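One contact in two related proteins. Structure 1 is beta-agarase from Persicobacter, which probably hydrolyses the beta-1,4 linkages of agarose as a family 16 glycoside hydrolase, releasing neoagarobiose: PDB 6AII (chain A, 1.63 Å), residues Tyr116-Glu121 and Val221-Pro226. Structure 2 is beta-agarase D from Zobellia galactanivorans: PDB 4ASM (chain B, 1.50 Å), residues Tyr131-Glu136 and Val225-Pro230. One frame, after least-squares fit of the local backbone (RMSD 0.23 Å); residues are numbered along the deposited sequences.

Structure 1 (6AII); sequences YPVFVE and VYWKDP.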
# COMPACT_ATOMS: atom_id res chain seq x y z
N TYR A 116 11.93 5.94 10.94
CA TYR A 116 12.02 7.36 10.78
C TYR A 116 13.45 7.81 11.14
O TYR A 116 14.05 7.16 12.00
CB TYR A 116 11.07 8.11 11.72
CG TYR A 116 11.44 8.12 13.18
CD1 TYR A 116 11.13 7.05 13.97
CD2 TYR A 116 12.25 9.11 13.70
CE1 TYR A 116 11.55 6.98 15.30
CE2 TYR A 116 12.69 9.06 15.01
CZ TYR A 116 12.32 8.00 15.80
OH TYR A 116 12.71 7.90 17.14
N PRO A 117 13.92 8.89 10.59
CA PRO A 117 13.42 9.66 9.44
C PRO A 117 13.68 8.88 8.13
O PRO A 117 14.82 8.42 7.78
CB PRO A 117 14.13 11.02 9.47
CG PRO A 117 15.46 10.69 10.12
CD PRO A 117 15.24 9.46 10.98
N VAL A 118 12.63 8.67 7.34
CA VAL A 118 12.80 7.90 6.10
C VAL A 118 11.71 8.27 5.09
O VAL A 118 10.59 8.53 5.48
CB VAL A 118 12.75 6.41 6.39
CG1 VAL A 118 11.42 5.99 7.01
CG2 VAL A 118 13.08 5.55 5.18
N PHE A 119 12.10 8.29 3.84
CA PHE A 119 11.16 8.53 2.72
C PHE A 119 11.07 7.22 1.94
O PHE A 119 12.13 6.64 1.49
CB PHE A 119 11.61 9.70 1.85
CG PHE A 119 10.72 9.89 0.65
CD1 PHE A 119 9.54 10.59 0.76
CD2 PHE A 119 11.10 9.44 -0.60
CE1 PHE A 119 8.72 10.77 -0.34
CE2 PHE A 119 10.28 9.62 -1.71
CZ PHE A 119 9.10 10.29 -1.58
N VAL A 120 9.83 6.70 1.71
CA VAL A 120 9.62 5.45 1.01
C VAL A 120 8.67 5.74 -0.17
O VAL A 120 7.60 6.28 0.10
CB VAL A 120 8.97 4.40 1.93
CG1 VAL A 120 8.68 3.10 1.19
CG2 VAL A 120 9.86 4.16 3.17
N GLU A 121 9.02 5.31 -1.35
CA GLU A 121 8.17 5.62 -2.53
C GLU A 121 8.22 4.46 -3.50
O GLU A 121 9.29 3.86 -3.75
CB GLU A 121 8.65 6.88 -3.19
CG GLU A 121 7.74 7.47 -4.26
CD GLU A 121 8.33 8.77 -4.80
OE1 GLU A 121 9.57 8.75 -5.13
OE2 GLU A 121 7.57 9.75 -5.00
N VAL A 221 5.71 8.11 1.15
CA VAL A 221 5.50 8.72 2.48
C VAL A 221 6.85 9.16 3.04
O VAL A 221 7.81 8.42 2.89
CB VAL A 221 4.79 7.77 3.44
CG1 VAL A 221 5.64 6.57 3.82
CG2 VAL A 221 4.35 8.46 4.72
N TYR A 222 6.85 10.34 3.67
CA TYR A 222 7.96 10.76 4.49
C TYR A 222 7.52 10.54 5.94
O TYR A 222 6.68 11.25 6.45
CB TYR A 222 8.34 12.22 4.22
CG TYR A 222 9.51 12.78 5.02
CD1 TYR A 222 10.49 11.93 5.52
CD2 TYR A 222 9.65 14.15 5.19
CE1 TYR A 222 11.58 12.44 6.21
CE2 TYR A 222 10.76 14.67 5.85
CZ TYR A 222 11.70 13.81 6.36
OH TYR A 222 12.83 14.23 7.04
N TRP A 223 8.12 9.53 6.55
CA TRP A 223 7.95 9.29 7.95
C TRP A 223 9.09 10.05 8.67
O TRP A 223 10.19 9.53 8.75
CB TRP A 223 7.98 7.80 8.23
CG TRP A 223 7.90 7.33 9.65
CD1 TRP A 223 7.56 8.05 10.77
CD2 TRP A 223 8.26 6.01 10.09
NE1 TRP A 223 7.61 7.20 11.86
CE2 TRP A 223 8.07 5.98 11.48
CE3 TRP A 223 8.65 4.83 9.41
CZ2 TRP A 223 8.31 4.80 12.22
CZ3 TRP A 223 8.89 3.69 10.14
CH2 TRP A 223 8.70 3.68 11.53
N LYS A 224 8.79 11.26 9.02
CA LYS A 224 9.81 12.25 9.39
C LYS A 224 10.25 12.06 10.86
O LYS A 224 11.46 12.03 11.19
CB LYS A 224 9.29 13.65 9.17
CG LYS A 224 10.24 14.72 9.65
CD LYS A 224 9.75 16.11 9.27
CE LYS A 224 10.63 17.24 9.74
NZ LYS A 224 10.08 18.50 9.18
N ASP A 225 9.26 11.84 11.71
CA ASP A 225 9.48 11.66 13.14
C ASP A 225 8.25 10.94 13.68
O ASP A 225 7.29 10.66 12.92
CB ASP A 225 9.80 12.99 13.85
CG ASP A 225 8.70 14.03 13.91
OD1 ASP A 225 7.61 13.71 14.41
OD2 ASP A 225 8.93 15.15 13.42
N PRO A 226 8.26 10.55 14.96
CA PRO A 226 7.20 9.73 15.44
C PRO A 226 5.82 10.40 15.42
O PRO A 226 4.85 9.67 15.56
CB PRO A 226 7.61 9.34 16.89
CG PRO A 226 9.13 9.43 16.79
CD PRO A 226 9.35 10.66 15.96
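Tyr222 and Phe119 face each other as a non-hydrogen-bonded pair of two antiparallel strands, 118-125 and 217-225, in one sheet of the GH16 beta-sandwich. CB of Tyr222 lies 4.0 Å from CD1 of Phe119. With CG anti to the backbone N (chi1 -179°), the Tyr222 ring leans across toward strand 118-125, bringing CD1 to 3.4 Å from O of Val118, which lies in the ring plane at its edge. CB of Lys224 covers one face of this ring, and Trp21 meets it edge-to-face. On the other side of the sheet, CB of Tyr116 sits over the five-membered ring of Trp223, a CH-pi contact of 3.5 Å to the centroid, and Val118 CG1 touches Trp223 CE3 at 3.8 Å. Pro226 covers a face of the Tyr116 ring, its CG 3.6 Å from CZ. Val221 packs on Ile148 of strand 144-151, in the facing sheet. Asp225 OD1 accepts a hydrogen bond from Asn227 N. The flanking backbone bonds join Val118 with Trp223 and Val120 with Val221.

How the two compare
At Tyr222(A) / Asn226(B) a phenol ring stands against a short amide. The inner parts of the two side chains follow one course: CG of Tyr222(A) and CG of Asn226(B) are 0.5 Å apart, and CD1 and CD2 of the ring fall near OD1 and ND2 of the amide. CE1, CE2, CZ and OH of Tyr222(A) have no counterpart in Asn226(B), so the apolar surface of the outer ring is absent there, while the touches on Phe119(A) / Phe134(B) and Val118(A) / Val133(B) are kept. CG of Lys224(A) and CG1 of Val228(B) lie 0.6 Å apart, but CE and the probably charged NZ have no counterpart in Val228(B), nor CG2 of Val228(B) in Lys224(A). CG of Asp225(A) and OG of Ser229(B) are 1.0 Å apart; OD2, and a probable negative charge, belong to Asp225(A) alone. The side chains of Tyr116(A), Val118(A), Phe119(A), Val120(A) and Trp223(A) and their counterparts keep their places, and the backbone bonds of Val118(A) with Trp223(A) and of Val120(A) with Val221(A) are found in both. The remaining difference is one valine: the models place Val221(A) at chi1 67° and Val225(B) at -176°, leaving the place of CG1 of Val221(A), yet both touch Trp223(A) / Trp227(B).

Structure 2 (4ASM); sequences YPVFVE and VNWVSP.
Asn226 and Phe134 form the non-hydrogen-bonded pair here, CB of Asn226 lying 3.8 Å from CD1 of Phe134. With CG anti to the backbone N (chi1 -175°), the amide of Asn226 leans across toward strand 133-140. Its OD1 merely lies near O of Val133, 3.6 Å away, both being acceptors; the polar partner of the amide is Glu234 of the next strand, whose OE1 takes a hydrogen bond from ND2 and satisfies this buried nitrogen. Val228 also touches Asn226. On the other side of the sheet, CB of Tyr131 sits over the five-membered ring of Trp227, a CH-pi contact of 3.5 Å to the centroid, and Val133 CG1 touches Trp227 CE3 at 3.8 Å. Pro230 covers a face of the Tyr131 ring, its CG 3.5 Å from CZ. Val225 packs on Ile163 of strand 159-166. Ser229 OG is hydrogen-bonded to Thr231 N. The flanking backbone bonds join Val133 with Trp227 and Val135 with Val225. The Trp227 side chain lies about 9 Å from that of Glu160, the nucleophile by similarity.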
# COMPACT_ATOMS: atom_id res chain seq x y z
N TYR B 131 11.76 6.09 11.06
CA TYR B 131 11.97 7.52 10.89
C TYR B 131 13.42 7.87 11.28
O TYR B 131 14.01 7.24 12.18
CB TYR B 131 10.96 8.33 11.72
CG TYR B 131 11.23 8.25 13.20
CD1 TYR B 131 12.11 9.15 13.82
CD2 TYR B 131 10.61 7.27 13.98
CE1 TYR B 131 12.38 9.05 15.17
CE2 TYR B 131 10.88 7.17 15.35
CZ TYR B 131 11.77 8.08 15.93
OH TYR B 131 12.04 8.00 17.28
N PRO B 132 14.01 8.86 10.60
CA PRO B 132 13.47 9.54 9.43
C PRO B 132 13.73 8.73 8.17
O PRO B 132 14.86 8.28 7.93
CB PRO B 132 14.23 10.87 9.42
CG PRO B 132 15.56 10.53 10.08
CD PRO B 132 15.34 9.37 10.99
N VAL B 133 12.69 8.54 7.36
CA VAL B 133 12.81 7.71 6.17
C VAL B 133 11.71 8.09 5.18
O VAL B 133 10.57 8.36 5.58
CB VAL B 133 12.77 6.19 6.50
CG1 VAL B 133 11.41 5.78 7.05
CG2 VAL B 133 13.18 5.34 5.30
N PHE B 134 12.08 8.11 3.90
CA PHE B 134 11.13 8.33 2.81
C PHE B 134 11.06 7.09 1.92
O PHE B 134 12.09 6.57 1.48
CB PHE B 134 11.56 9.55 1.99
CG PHE B 134 10.75 9.79 0.75
CD1 PHE B 134 9.42 10.18 0.84
CD2 PHE B 134 11.32 9.62 -0.51
CE1 PHE B 134 8.67 10.39 -0.32
CE2 PHE B 134 10.58 9.82 -1.68
CZ PHE B 134 9.25 10.21 -1.57
N VAL B 135 9.84 6.59 1.70
CA VAL B 135 9.63 5.38 0.89
C VAL B 135 8.68 5.75 -0.23
O VAL B 135 7.60 6.27 0.04
CB VAL B 135 9.01 4.22 1.74
CG1 VAL B 135 8.89 2.93 0.92
CG2 VAL B 135 9.85 3.96 3.01
N GLU B 136 9.07 5.48 -1.47
CA GLU B 136 8.22 5.82 -2.61
C GLU B 136 8.25 4.72 -3.67
O GLU B 136 9.32 4.16 -3.94
CB GLU B 136 8.69 7.15 -3.24
CG GLU B 136 7.81 7.67 -4.38
CD GLU B 136 8.42 8.82 -5.13
OE1 GLU B 136 9.65 8.83 -5.30
OE2 GLU B 136 7.66 9.72 -5.56
N VAL B 225 5.54 7.96 1.18
CA VAL B 225 5.40 8.58 2.48
C VAL B 225 6.75 9.01 3.02
O VAL B 225 7.72 8.24 2.96
CB VAL B 225 4.65 7.67 3.50
CG1 VAL B 225 4.42 8.38 4.81
CG2 VAL B 225 3.34 7.30 2.96
N ASN B 226 6.80 10.24 3.53
CA ASN B 226 7.96 10.72 4.27
C ASN B 226 7.61 10.60 5.74
O ASN B 226 6.73 11.31 6.25
CB ASN B 226 8.30 12.16 3.87
CG ASN B 226 9.59 12.66 4.53
OD1 ASN B 226 10.46 11.87 4.91
ND2 ASN B 226 9.70 13.98 4.68
N TRP B 227 8.25 9.62 6.40
CA TRP B 227 8.06 9.38 7.82
C TRP B 227 9.12 10.22 8.52
O TRP B 227 10.30 9.87 8.57
CB TRP B 227 8.17 7.89 8.11
CG TRP B 227 8.01 7.51 9.54
CD1 TRP B 227 7.58 8.30 10.58
CD2 TRP B 227 8.26 6.21 10.10
NE1 TRP B 227 7.57 7.57 11.75
CE2 TRP B 227 7.99 6.29 11.48
CE3 TRP B 227 8.69 4.99 9.55
CZ2 TRP B 227 8.14 5.19 12.32
CZ3 TRP B 227 8.85 3.92 10.38
CH2 TRP B 227 8.56 4.01 11.75
N VAL B 228 8.68 11.38 8.99
CA VAL B 228 9.57 12.44 9.43
C VAL B 228 10.05 12.20 10.86
O VAL B 228 11.25 12.39 11.17
CB VAL B 228 8.84 13.81 9.35
CG1 VAL B 228 9.71 14.95 9.91
CG2 VAL B 228 8.49 14.10 7.92
N SER B 229 9.13 11.77 11.71
CA SER B 229 9.38 11.72 13.14
C SER B 229 8.36 10.79 13.78
O SER B 229 7.49 10.26 13.08
CB SER B 229 9.23 13.13 13.71
OG SER B 229 7.85 13.47 13.71
N PRO B 230 8.43 10.62 15.10
CA PRO B 230 7.36 9.86 15.77
C PRO B 230 5.94 10.39 15.52
O PRO B 230 4.97 9.67 15.69
CB PRO B 230 7.73 9.99 17.25
CG PRO B 230 9.21 10.12 17.24
CD PRO B 230 9.50 10.99 16.04